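PDB 6KI3: probable AP endonuclease from African swine fever virus, which probably acts in DNA repair, cutting the strand on the 5' side of abasic sites and trimming mismatched 3' ends with the help of three zinc ions. Local coordinates for residues L119-V124 with E147-K152; F50-R55 with H83-D88; G141-L146 with P217-F222. One frame throughout, in Å; residues are numbered along the deposited sequence.

Contact 1. Residues L119-V124 with E147-K152; sequences LHLGAV and ETPHNK. With ZN (zinc ion), chain K; ZN (zinc ion), chain J; nucleotides of chain D; nucleotides of chain C.
The zinc cluster at the C-terminal mouth of this TIM barrel is partly built here, where parallel strands 116-120 and 143-147 end side by side and pass into loops. Glu147 N donates to Leu119 O (2.9 Å, N-H...O 165°), nearly along the C=O axis; the return bond from Leu121 N to Glu147 O is long and weak. This pairing sets His120 and Glu147 beside each other on the same face of the sheet, pointing the same way. The Glu147 chain is fully extended, its CG anti to the backbone N (chi1 -177°), so the carboxylate reaches as far out as the imidazole tip, with the two planes nearly perpendicular. His120 NE2 and Glu147 OE2 each bind zinc K at 2.1 Å, and their close approach reflects shared coordination. Glu147 OE1 turns to zinc J, also at 2.1 Å, making the carboxylate a bridge between metals. His83 completes the protein ligands of zinc K; Asp184, His223 and Glu276 complete those of zinc J. Farther along, the Pro149 ring lies across Leu121, CD against CB at 3.7 Å, while Ala123 CB abuts ND2 of Asn151 (3.6 Å), and OD1 of that residue is held by Lys157. Thr148 O accepts from His187 ND1, linking this loop to a ligand of the third zinc. The 5'-phosphate of the abasic-site analogue, nucleotide 1 of chain C, spans the same two metals, OP1 on zinc K at 2.0 Å and OP2 on zinc J at 2.1 Å. Both cations would withdraw charge from the phosphate, and the carboxylate probably holds them at a fixed spacing, consistent with a two-metal grip on the phosphate at the 5' side of the lesion.

Contact 2. Residues F50-R55 with H83-D88; sequences FIAGPR and HGTYLD. With ZN (zinc ion), chain K; nucleotides of chain D; nucleotides of chain C.
The DNA-binding rim of the barrel mouth brings together the loops after strands 46-49 and 79-83, with zinc ligand His83 at their base. Tyr86 N donates to Pro54 O (2.7 Å, N-H...O 168°), a nearly straight bond that ties the loops together. The peptide before Pro54 is cis and Gly53 has positive phi; Thr85 CG2 packs close against this glycine and touches Ala52 CB at 3.8 Å. Pro54 CB meets two aromatic rings: it lies over the centre of the Tyr86 face in a CH-pi contact, 4.2 Å from the centroid, and toward the rim of one Phe50 face. Phe50 in turn runs beside His83, its CE1 3.4 Å from ND1, the rings inclined at 53°. His83 CG is anti to the backbone N; ND1 donates to a lone pair of Gly84 O at 2.7 Å, almost in the ring plane, which fixes the ring's rotation and leaves NE2 directed at zinc K (2.2 Å). The buried bond would also make the imidazole a stronger electron donor to the metal. Thr85 OG1 accepts from Leu87 N in an ST turn, within a type I turn from Thr85 to Asp88. Beyond the loops, Arg55 extends into the DNA: its CB lies 3.4 Å from N3 of DG8 of chain D, and a face of its guanidinium lies against the base of DC2 of chain C. NE is buried there without a polar partner, so the contact at that atom is one of packing. Tyr86 CB and Leu87 CD2 press on DG10 of chain D. A metal-binding histidine at a strand end, beneath loops that wedge into the duplex, is the arrangement of endonuclease IV-type active sites.

Contact 3. Residues G141-L146 with P217-F222; sequences GVVIYL and PSHIMF
Inside the TIM barrel, strands 143-147 and 220-227 face each other across strand 179-184, which pairs with both, so the two strands do not pair and the contact is carried mainly by side chains. The tight part is a Met-aromatic contact. Met221 CG occupies the crowded position between backbone N and carbonyl carbon (chi1 69°), and the chain runs on with SD anti (chi2 172°), which lays CG and SD over one face of Tyr145. Met221 SD stands 3.8 Å from the Tyr145 ring centroid, displaced toward Tyr145 CG, while Met221 CG reaches Tyr145 CD1 at 3.6 Å in a CH-pi contact. Val143 CG1 covers the opposite face over its centre, so the phenol is sandwiched; Cys182 of the intervening strand touches both Tyr145 and Met221. Toward the chain turn at Pro217-His219 the fit loosens. Partly exposed His219 crosses Val143 at about a right angle, with CD2 4.2 Å from CG1, and its ring is linked in plane to Ser218 OG. A water links the two segments on this side: it accepts from Tyr145 OH at 3.0 Å and donates to Ser218 O at 3.0 Å and to Ile220 O at 3.2 Å.

In the fold
Contacts 1 and 2 meet at zinc K, where His120 NE2 and His83 NE2 are 3.0 Å apart as fellow ligands; their centres lie 15 Å apart, and both touch the bound DNA. Leu119 CD2 also packs on Asp88 CB at 3.6 Å, away from the metal. Contact 3 sits deeper in the barrel, its nearest atom about 9 Å from the nucleic acid, and shares strand 143-147 with contact 1: a probable hydrogen bond joins Leu119 N to Tyr145 O at 3.0 Å, and Glu147, two residues after Tyr145, is the bridging zinc ligand. Met221 likewise precedes zinc ligand His223 by two residues. Contacts 2 and 3 do not touch, their nearest atoms being about 8 Å apart.

Contact 1. Residues L119-V124 with E147-K152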
loop_
_atom_site.group_PDB
_atom_site.type_symbol
_atom_site.label_atom_id
_atom_site.label_comp_id
_atom_site.label_asym_id
_atom_site.label_seq_id
_atom_site.Cartn_x
_atom_site.Cartn_y
_atom_site.Cartn_z
ATOM N N LEU A 119 6.250 4.616 2.590
ATOM C CA LEU A 119 6.696 5.969 2.301
ATOM C C LEU A 119 6.584 6.225 0.805
ATOM O O LEU A 119 6.770 5.318 -0.013
ATOM C CB LEU A 119 8.141 6.205 2.765
ATOM C CG LEU A 119 8.416 6.057 4.264
ATOM C CD1 LEU A 119 9.822 6.529 4.607
ATOM C CD2 LEU A 119 7.377 6.810 5.079
ATOM N N HIS A 120 6.272 7.469 0.452
ATOM C CA HIS A 120 6.074 7.847 -0.941
ATOM C C HIS A 120 7.398 8.243 -1.576
ATOM O O HIS A 120 8.118 9.097 -1.050
ATOM C CB HIS A 120 5.075 8.997 -1.050
ATOM C CG HIS A 120 3.653 8.577 -0.854
ATOM N ND1 HIS A 120 2.597 9.458 -0.941
ATOM C CD2 HIS A 120 3.113 7.367 -0.576
ATOM C CE1 HIS A 120 1.468 8.809 -0.724
ATOM N NE2 HIS A 120 1.753 7.538 -0.501
ATOM N N LEU A 121 7.712 7.617 -2.707
ATOM C CA LEU A 121 8.886 8.007 -3.471
ATOM C C LEU A 121 8.701 9.408 -4.037
ATOM O O LEU A 121 7.600 9.796 -4.435
ATOM C CB LEU A 121 9.139 7.016 -4.606
ATOM C CG LEU A 121 9.680 5.640 -4.221
ATOM C CD1 LEU A 121 9.686 4.721 -5.429
ATOM C CD2 LEU A 121 11.078 5.771 -3.638
ATOM N N GLY A 122 9.788 10.173 -4.060
ATOM C CA GLY A 122 9.756 11.492 -4.650
ATOM C C GLY A 122 10.109 11.469 -6.124
ATOM O O GLY A 122 10.614 10.484 -6.657
ATOM N N ALA A 123 9.826 12.587 -6.788
ATOM C CA ALA A 123 10.176 12.739 -8.193
ATOM C C ALA A 123 11.615 13.220 -8.320
ATOM O O ALA A 123 11.893 14.193 -9.029
ATOM C CB ALA A 123 9.214 13.705 -8.883
ATOM N N VAL A 124 12.533 12.544 -7.631
ATOM C CA VAL A 124 13.931 12.952 -7.589
ATOM C C VAL A 124 14.812 11.805 -8.067
ATOM O O VAL A 124 14.320 10.715 -8.378
ATOM C CB VAL A 124 14.336 13.406 -6.174
ATOM C CG1 VAL A 124 13.507 14.607 -5.742
ATOM C CG2 VAL A 124 14.183 12.263 -5.184
ATOM N N GLU A 147 6.632 3.335 -2.145
ATOM C CA GLU A 147 5.463 3.268 -3.010
ATOM C C GLU A 147 5.734 3.950 -4.344
ATOM O O GLU A 147 6.391 4.993 -4.403
ATOM C CB GLU A 147 4.253 3.913 -2.331
ATOM C CG GLU A 147 2.969 3.821 -3.145
ATOM C CD GLU A 147 1.760 4.356 -2.405
ATOM O OE1 GLU A 147 0.672 4.414 -3.011
ATOM O OE2 GLU A 147 1.895 4.716 -1.216
ATOM N N THR A 148 5.225 3.348 -5.413
ATOM C CA THR A 148 5.290 3.950 -6.736
ATOM C C THR A 148 4.510 5.262 -6.738
ATOM O O THR A 148 3.304 5.256 -6.448
ATOM C CB THR A 148 4.722 2.999 -7.787
ATOM O OG1 THR A 148 3.379 2.643 -7.435
ATOM C CG2 THR A 148 5.566 1.734 -7.876
ATOM N N PRO A 149 5.146 6.395 -7.035
ATOM C CA PRO A 149 4.424 7.673 -7.000
ATOM C C PRO A 149 3.703 7.980 -8.302
ATOM O O PRO A 149 3.630 7.136 -9.201
ATOM C CB PRO A 149 5.539 8.686 -6.729
ATOM C CG PRO A 149 6.727 8.086 -7.411
ATOM C CD PRO A 149 6.587 6.583 -7.275
ATOM N N HIS A 150 3.168 9.193 -8.410
ATOM C CA HIS A 150 2.482 9.638 -9.614
ATOM C C HIS A 150 2.900 11.067 -9.924
ATOM O O HIS A 150 2.814 11.943 -9.059
ATOM C CB HIS A 150 0.958 9.549 -9.448
ATOM C CG HIS A 150 0.428 10.357 -8.305
ATOM N ND1 HIS A 150 0.049 11.675 -8.440
ATOM C CD2 HIS A 150 0.225 10.039 -7.004
ATOM C CE1 HIS A 150 -0.368 12.133 -7.273
ATOM N NE2 HIS A 150 -0.272 11.159 -6.386
ATOM N N ASN A 151 3.372 11.292 -11.148
ATOM C CA ASN A 151 3.640 12.639 -11.631
ATOM C C ASN A 151 3.627 12.613 -13.153
ATOM O O ASN A 151 3.558 11.552 -13.777
ATOM C CB ASN A 151 4.965 13.198 -11.087
ATOM C CG ASN A 151 6.192 12.535 -11.697
ATOM O OD1 ASN A 151 6.489 12.704 -12.881
ATOM N ND2 ASN A 151 6.926 11.795 -10.876
ATOM N N LYS A 152 3.699 13.804 -13.742
ATOM C CA LYS A 152 3.645 13.961 -15.189
ATOM C C LYS A 152 4.908 14.580 -15.763
ATOM O O LYS A 152 5.455 14.066 -16.745
ATOM C CB LYS A 152 2.429 14.816 -15.579
ATOM C CG LYS A 152 2.364 15.153 -17.059
ATOM C CD LYS A 152 1.007 14.812 -17.642
ATOM C CE LYS A 152 1.088 14.638 -19.148
ATOM N NZ LYS A 152 1.230 13.203 -19.525
HETATM ZN ZN ZN K . 0.316 5.958 -0.471
HETATM ZN ZN ZN J . -1.311 3.942 -2.343
ATOM P P DC D 13 3.554 16.831 -11.566
ATOM O OP1 DC D 13 3.623 15.814 -12.634
ATOM O OP2 DC D 13 4.599 17.875 -11.484
ATOM O "O5'" DC D 13 2.133 17.563 -11.639
ATOM C "C5'" DC D 13 0.947 16.793 -11.784
ATOM C "C4'" DC D 13 -0.281 17.621 -11.452
ATOM O "O4'" DC D 13 -0.186 18.103 -10.098
ATOM C "C3'" DC D 13 -0.454 18.874 -12.287
ATOM O "O3'" DC D 13 -1.130 18.558 -13.501
ATOM C "C2'" DC D 13 -1.317 19.757 -11.383
ATOM C "C1'" DC D 13 -0.945 19.291 -9.971
ATOM N N1 DC D 13 -0.150 20.292 -9.199
ATOM C C2 DC D 13 -0.791 21.113 -8.267
ATOM O O2 DC D 13 -2.011 20.996 -8.099
ATOM N N3 DC D 13 -0.056 22.016 -7.571
ATOM C C4 DC D 13 1.258 22.112 -7.781
ATOM N N4 DC D 13 1.941 23.016 -7.073
ATOM C C5 DC D 13 1.929 21.283 -8.728
ATOM C C6 DC D 13 1.193 20.399 -9.410
ATOM O "O5'" 3DR C 1 -3.498 6.774 -1.133
ATOM P P 3DR C 1 -2.212 7.077 -2.051
ATOM O OP1 3DR C 1 -1.097 7.280 -1.054
ATOM O OP2 3DR C 1 -2.086 5.833 -2.893
ATOM O OP3 3DR C 1 -2.583 8.326 -2.814
ATOM C "C2'" 3DR C 1 -5.506 6.259 2.760
ATOM C "C5'" 3DR C 1 -3.734 7.495 0.073
ATOM C "C4'" 3DR C 1 -5.141 7.168 0.555
ATOM O "O4'" 3DR C 1 -5.356 5.760 0.446
ATOM C "C1'" 3DR C 1 -5.786 5.211 1.692
ATOM C "C3'" 3DR C 1 -5.357 7.563 2.006
ATOM O "O3'" 3DR C 1 -6.579 8.295 2.111
#

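Contact 2. Residues F50-R55 with H83-D88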
loop_
_atom_site.group_PDB
_atom_site.type_symbol
_atom_site.label_atom_id
_atom_site.label_comp_id
_atom_site.label_asym_id
_atom_site.label_seq_id
_atom_site.Cartn_x
_atom_site.Cartn_y
_atom_site.Cartn_z
ATOM N N PHE A 50 -3.295 4.482 9.354
ATOM C CA PHE A 50 -2.407 5.573 9.730
ATOM C C PHE A 50 -2.235 5.548 11.243
ATOM O O PHE A 50 -3.215 5.697 11.982
ATOM C CB PHE A 50 -2.963 6.932 9.299
ATOM C CG PHE A 50 -2.901 7.186 7.820
ATOM C CD1 PHE A 50 -1.688 7.406 7.189
ATOM C CD2 PHE A 50 -4.062 7.245 7.067
ATOM C CE1 PHE A 50 -1.630 7.651 5.829
ATOM C CE2 PHE A 50 -4.012 7.492 5.709
ATOM C CZ PHE A 50 -2.795 7.695 5.089
ATOM N N ILE A 51 -0.998 5.350 11.708
ATOM C CA ILE A 51 -0.711 5.539 13.128
ATOM C C ILE A 51 -0.276 6.964 13.429
ATOM O O ILE A 51 -0.158 7.331 14.608
ATOM C CB ILE A 51 0.364 4.555 13.631
ATOM C CG1 ILE A 51 1.715 4.852 12.979
ATOM C CG2 ILE A 51 -0.064 3.120 13.368
ATOM C CD1 ILE A 51 2.820 3.913 13.415
ATOM N N ALA A 52 -0.043 7.780 12.403
ATOM C CA ALA A 52 0.339 9.171 12.578
ATOM C C ALA A 52 -0.160 9.969 11.384
ATOM O O ALA A 52 -0.375 9.428 10.297
ATOM C CB ALA A 52 1.857 9.325 12.735
ATOM N N GLY A 53 -0.348 11.267 11.600
ATOM C CA GLY A 53 -0.755 12.168 10.535
ATOM C C GLY A 53 -2.182 11.986 10.053
ATOM O O GLY A 53 -3.117 12.008 10.854
ATOM N N PRO A 54 -2.359 11.806 8.734
ATOM C CA PRO A 54 -1.280 11.754 7.742
ATOM C C PRO A 54 -0.815 13.125 7.256
ATOM O O PRO A 54 0.113 13.203 6.450
ATOM C CB PRO A 54 -1.915 10.978 6.592
ATOM C CG PRO A 54 -3.351 11.362 6.659
ATOM C CD PRO A 54 -3.673 11.530 8.125
ATOM N N ARG A 55 -1.454 14.192 7.734
ATOM C CA ARG A 55 -1.133 15.542 7.294
ATOM C C ARG A 55 -0.453 16.372 8.374
ATOM O O ARG A 55 -0.301 17.583 8.201
ATOM C CB ARG A 55 -2.395 16.257 6.808
ATOM C CG ARG A 55 -3.185 15.493 5.763
ATOM C CD ARG A 55 -4.179 16.409 5.070
ATOM N NE ARG A 55 -5.114 15.674 4.224
ATOM C CZ ARG A 55 -5.971 16.251 3.389
ATOM N NH1 ARG A 55 -6.005 17.574 3.283
ATOM N NH2 ARG A 55 -6.790 15.510 2.657
ATOM N N HIS A 83 0.659 3.230 6.875
ATOM C CA HIS A 83 0.997 4.210 5.855
ATOM C C HIS A 83 1.595 5.432 6.535
ATOM O O HIS A 83 1.014 5.967 7.485
ATOM C CB HIS A 83 -0.232 4.599 5.033
ATOM C CG HIS A 83 0.096 5.314 3.759
ATOM N ND1 HIS A 83 0.832 6.480 3.726
ATOM C CD2 HIS A 83 -0.213 5.031 2.471
ATOM C CE1 HIS A 83 0.964 6.881 2.474
ATOM N NE2 HIS A 83 0.338 6.020 1.693
ATOM N N GLY A 84 2.764 5.856 6.064
ATOM C CA GLY A 84 3.401 7.021 6.633
ATOM C C GLY A 84 2.640 8.295 6.328
ATOM O O GLY A 84 1.785 8.354 5.442
ATOM N N THR A 85 2.954 9.336 7.093
ATOM C CA THR A 85 2.354 10.634 6.841
ATOM C C THR A 85 2.858 11.198 5.517
ATOM O O THR A 85 3.864 10.750 4.959
ATOM C CB THR A 85 2.675 11.612 7.971
ATOM O OG1 THR A 85 4.039 12.037 7.861
ATOM C CG2 THR A 85 2.468 10.949 9.322
ATOM N N TYR A 86 2.140 12.201 5.012
ATOM C CA TYR A 86 2.561 12.859 3.784
ATOM C C TYR A 86 3.792 13.734 3.987
ATOM O O TYR A 86 4.379 14.184 2.997
ATOM C CB TYR A 86 1.407 13.689 3.218
ATOM C CG TYR A 86 0.179 12.865 2.904
ATOM C CD1 TYR A 86 0.296 11.547 2.484
ATOM C CD2 TYR A 86 -1.096 13.398 3.040
ATOM C CE1 TYR A 86 -0.819 10.785 2.200
ATOM C CE2 TYR A 86 -2.219 12.643 2.757
ATOM C CZ TYR A 86 -2.074 11.336 2.338
ATOM O OH TYR A 86 -3.182 10.573 2.054
ATOM N N LEU A 87 4.195 13.975 5.232
ATOM C CA LEU A 87 5.381 14.762 5.539
ATOM C C LEU A 87 6.633 13.908 5.688
ATOM O O LEU A 87 7.701 14.450 5.989
ATOM C CB LEU A 87 5.169 15.570 6.825
ATOM C CG LEU A 87 3.774 16.121 7.133
ATOM C CD1 LEU A 87 3.778 16.855 8.466
ATOM C CD2 LEU A 87 3.285 17.032 6.026
ATOM N N ASP A 88 6.528 12.592 5.493
ATOM C CA ASP A 88 7.659 11.682 5.672
ATOM C C ASP A 88 8.501 11.650 4.396
ATOM O O ASP A 88 8.563 10.660 3.665
ATOM C CB ASP A 88 7.167 10.292 6.053
ATOM C CG ASP A 88 6.543 10.251 7.434
ATOM O OD1 ASP A 88 6.862 11.132 8.261
ATOM O OD2 ASP A 88 5.736 9.334 7.694
HETATM ZN ZN ZN K . 0.316 5.958 -0.471
ATOM P P DG D 10 6.523 20.992 5.163
ATOM O OP1 DG D 10 7.744 21.436 4.456
ATOM O OP2 DG D 10 5.264 21.755 5.008
ATOM O "O5'" DG D 10 6.227 19.473 4.767
ATOM C "C5'" DG D 10 7.272 18.512 4.818
ATOM C "C4'" DG D 10 7.379 17.757 3.505
ATOM O "O4'" DG D 10 6.118 17.105 3.214
ATOM C "C3'" DG D 10 7.695 18.612 2.285
ATOM O "O3'" DG D 10 8.466 17.858 1.363
ATOM C "C2'" DG D 10 6.310 18.936 1.730
ATOM C "C1'" DG D 10 5.531 17.665 2.053
ATOM N N9 DG D 10 4.116 17.900 2.331
ATOM C C8 DG D 10 3.585 18.818 3.204
ATOM N N7 DG D 10 2.282 18.795 3.254
ATOM C C5 DG D 10 1.924 17.798 2.356
ATOM C C6 DG D 10 0.645 17.321 1.985
ATOM O O6 DG D 10 -0.463 17.698 2.390
ATOM N N1 DG D 10 0.730 16.299 1.043
ATOM C C2 DG D 10 1.903 15.802 0.525
ATOM N N2 DG D 10 1.784 14.814 -0.375
ATOM N N3 DG D 10 3.108 16.239 0.865
ATOM C C4 DG D 10 3.042 17.234 1.782
ATOM P P DC C 2 -6.567 9.899 2.193
ATOM O OP1 DC C 2 -7.903 10.369 1.767
ATOM O OP2 DC C 2 -5.352 10.384 1.500
ATOM O "O5'" DC C 2 -6.386 10.207 3.750
ATOM C "C5'" DC C 2 -7.431 9.902 4.660
ATOM C "C4'" DC C 2 -6.940 10.020 6.089
ATOM O "O4'" DC C 2 -6.593 11.401 6.372
ATOM C "C3'" DC C 2 -7.946 9.615 7.156
ATOM O "O3'" DC C 2 -7.252 9.051 8.261
ATOM C "C2'" DC C 2 -8.604 10.946 7.515
ATOM C "C1'" DC C 2 -7.439 11.921 7.380
ATOM N N1 DC C 2 -7.852 13.294 6.975
ATOM C C2 DC C 2 -7.185 14.404 7.504
ATOM O O2 DC C 2 -6.262 14.226 8.309
ATOM N N3 DC C 2 -7.570 15.646 7.119
ATOM C C4 DC C 2 -8.568 15.796 6.247
ATOM N N4 DC C 2 -8.912 17.041 5.898
ATOM C C5 DC C 2 -9.259 14.677 5.694
ATOM C C6 DC C 2 -8.871 13.458 6.082
ATOM P P DG D 8 -2.132 25.572 9.909
ATOM O OP1 DG D 8 -2.226 26.742 10.812
ATOM O OP2 DG D 8 -2.118 25.765 8.443
ATOM O "O5'" DG D 8 -0.841 24.712 10.281
ATOM C "C5'" DG D 8 -0.405 23.691 9.400
ATOM C "C4'" DG D 8 -0.392 22.339 10.088
ATOM O "O4'" DG D 8 -1.732 21.772 10.073
ATOM C "C3'" DG D 8 0.496 21.310 9.407
ATOM O "O3'" DG D 8 1.077 20.428 10.365
ATOM C "C2'" DG D 8 -0.470 20.589 8.482
ATOM C "C1'" DG D 8 -1.742 20.574 9.318
ATOM N N9 DG D 8 -2.955 20.541 8.506
ATOM C C8 DG D 8 -3.397 21.515 7.646
ATOM N N7 DG D 8 -4.513 21.212 7.044
ATOM C C5 DG D 8 -4.831 19.952 7.531
ATOM C C6 DG D 8 -5.933 19.113 7.238
ATOM O O6 DG D 8 -6.877 19.326 6.463
ATOM N N1 DG D 8 -5.874 17.917 7.950
ATOM C C2 DG D 8 -4.877 17.576 8.833
ATOM N N2 DG D 8 -4.993 16.377 9.423
ATOM N N3 DG D 8 -3.839 18.353 9.116
ATOM C C4 DG D 8 -3.880 19.522 8.431
#

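Contact 3. Residues G141-L146 with P217-F222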
loop_
_atom_site.group_PDB
_atom_site.type_symbol
_atom_site.label_atom_id
_atom_site.label_comp_id
_atom_site.label_asym_id
_atom_site.label_seq_id
_atom_site.Cartn_x
_atom_site.Cartn_y
_atom_site.Cartn_z
ATOM N N GLY A 141 12.154 -6.240 12.060
ATOM C CA GLY A 141 10.819 -6.740 11.810
ATOM C C GLY A 141 9.896 -5.808 11.056
ATOM O O GLY A 141 8.758 -6.196 10.767
ATOM N N VAL A 142 10.342 -4.599 10.725
ATOM C CA VAL A 142 9.521 -3.612 10.032
ATOM C C VAL A 142 10.216 -3.234 8.733
ATOM O O VAL A 142 11.386 -2.833 8.741
ATOM C CB VAL A 142 9.272 -2.367 10.902
ATOM C CG1 VAL A 142 8.417 -1.357 10.151
ATOM C CG2 VAL A 142 8.609 -2.761 12.214
ATOM N N VAL A 143 9.493 -3.353 7.622
ATOM C CA VAL A 143 10.027 -3.085 6.291
ATOM C C VAL A 143 9.504 -1.740 5.809
ATOM O O VAL A 143 8.297 -1.476 5.870
ATOM C CB VAL A 143 9.645 -4.202 5.306
ATOM C CG1 VAL A 143 10.016 -3.810 3.882
ATOM C CG2 VAL A 143 10.318 -5.507 5.697
ATOM N N ILE A 144 10.406 -0.889 5.330
ATOM C CA ILE A 144 10.009 0.358 4.683
ATOM C C ILE A 144 9.617 0.027 3.246
ATOM O O ILE A 144 10.459 -0.379 2.442
ATOM C CB ILE A 144 11.129 1.403 4.728
ATOM C CG1 ILE A 144 11.490 1.743 6.175
ATOM C CG2 ILE A 144 10.713 2.657 3.975
ATOM C CD1 ILE A 144 12.528 2.840 6.300
ATOM N N TYR A 145 8.335 0.189 2.924
ATOM C CA TYR A 145 7.820 -0.078 1.585
ATOM C C TYR A 145 7.792 1.229 0.802
ATOM O O TYR A 145 7.024 2.140 1.128
ATOM C CB TYR A 145 6.429 -0.706 1.648
ATOM C CG TYR A 145 6.421 -2.150 2.092
ATOM C CD1 TYR A 145 6.680 -3.174 1.190
ATOM C CD2 TYR A 145 6.147 -2.492 3.409
ATOM C CE1 TYR A 145 6.672 -4.497 1.587
ATOM C CE2 TYR A 145 6.135 -3.814 3.818
ATOM C CZ TYR A 145 6.398 -4.811 2.902
ATOM O OH TYR A 145 6.389 -6.128 3.301
ATOM N N LEU A 146 8.627 1.320 -0.231
ATOM C CA LEU A 146 8.653 2.498 -1.088
ATOM C C LEU A 146 7.556 2.377 -2.139
ATOM O O LEU A 146 7.547 1.428 -2.930
ATOM C CB LEU A 146 10.023 2.651 -1.745
ATOM C CG LEU A 146 11.206 2.770 -0.781
ATOM C CD1 LEU A 146 12.500 3.005 -1.542
ATOM C CD2 LEU A 146 10.964 3.877 0.234
ATOM N N PRO A 217 10.074 -10.848 -4.442
ATOM C CA PRO A 217 8.637 -10.723 -4.152
ATOM C C PRO A 217 8.295 -10.857 -2.679
ATOM O O PRO A 217 7.183 -10.487 -2.282
ATOM C CB PRO A 217 8.011 -11.856 -4.978
ATOM C CG PRO A 217 9.127 -12.827 -5.197
ATOM C CD PRO A 217 10.369 -12.002 -5.309
ATOM N N SER A 218 9.207 -11.374 -1.855
ATOM C CA SER A 218 8.972 -11.388 -0.416
ATOM C C SER A 218 8.895 -9.982 0.159
ATOM O O SER A 218 8.282 -9.787 1.215
ATOM C CB SER A 218 10.072 -12.183 0.288
ATOM O OG SER A 218 11.339 -11.581 0.085
ATOM N N HIS A 219 9.498 -9.003 -0.513
ATOM C CA HIS A 219 9.490 -7.607 -0.090
ATOM C C HIS A 219 8.663 -6.740 -1.034
ATOM O O HIS A 219 9.001 -5.585 -1.299
ATOM C CB HIS A 219 10.914 -7.066 0.010
ATOM C CG HIS A 219 11.677 -7.583 1.189
ATOM N ND1 HIS A 219 11.930 -8.924 1.385
ATOM C CD2 HIS A 219 12.247 -6.938 2.235
ATOM C CE1 HIS A 219 12.620 -9.082 2.500
ATOM N NE2 HIS A 219 12.825 -7.893 3.035
ATOM N N ILE A 220 7.568 -7.288 -1.558
ATOM C CA ILE A 220 6.697 -6.577 -2.488
ATOM C C ILE A 220 5.268 -6.645 -1.968
ATOM O O ILE A 220 4.771 -7.730 -1.648
ATOM C CB ILE A 220 6.782 -7.158 -3.913
ATOM C CG1 ILE A 220 8.172 -6.922 -4.510
ATOM C CG2 ILE A 220 5.711 -6.547 -4.802
ATOM C CD1 ILE A 220 8.318 -7.404 -5.942
ATOM N N MET A 221 4.617 -5.486 -1.878
ATOM C CA MET A 221 3.207 -5.387 -1.531
ATOM C C MET A 221 2.493 -4.570 -2.601
ATOM O O MET A 221 3.123 -3.901 -3.424
ATOM C CB MET A 221 3.004 -4.755 -0.147
ATOM C CG MET A 221 3.353 -3.280 -0.083
ATOM S SD MET A 221 2.885 -2.538 1.490
ATOM C CE MET A 221 1.100 -2.551 1.352
ATOM N N PHE A 222 1.162 -4.618 -2.582
ATOM C CA PHE A 222 0.364 -4.026 -3.646
ATOM C C PHE A 222 -0.770 -3.177 -3.093
ATOM O O PHE A 222 -1.392 -3.524 -2.083
ATOM C CB PHE A 222 -0.219 -5.103 -4.563
ATOM C CG PHE A 222 0.779 -5.687 -5.511
ATOM C CD1 PHE A 222 1.545 -6.779 -5.144
ATOM C CD2 PHE A 222 0.956 -5.139 -6.771
ATOM C CE1 PHE A 222 2.466 -7.314 -6.015
ATOM C CE2 PHE A 222 1.877 -5.672 -7.649
ATOM C CZ PHE A 222 2.634 -6.762 -7.270
HETATM O O HOH W 1 5.745 -8.284 1.373
#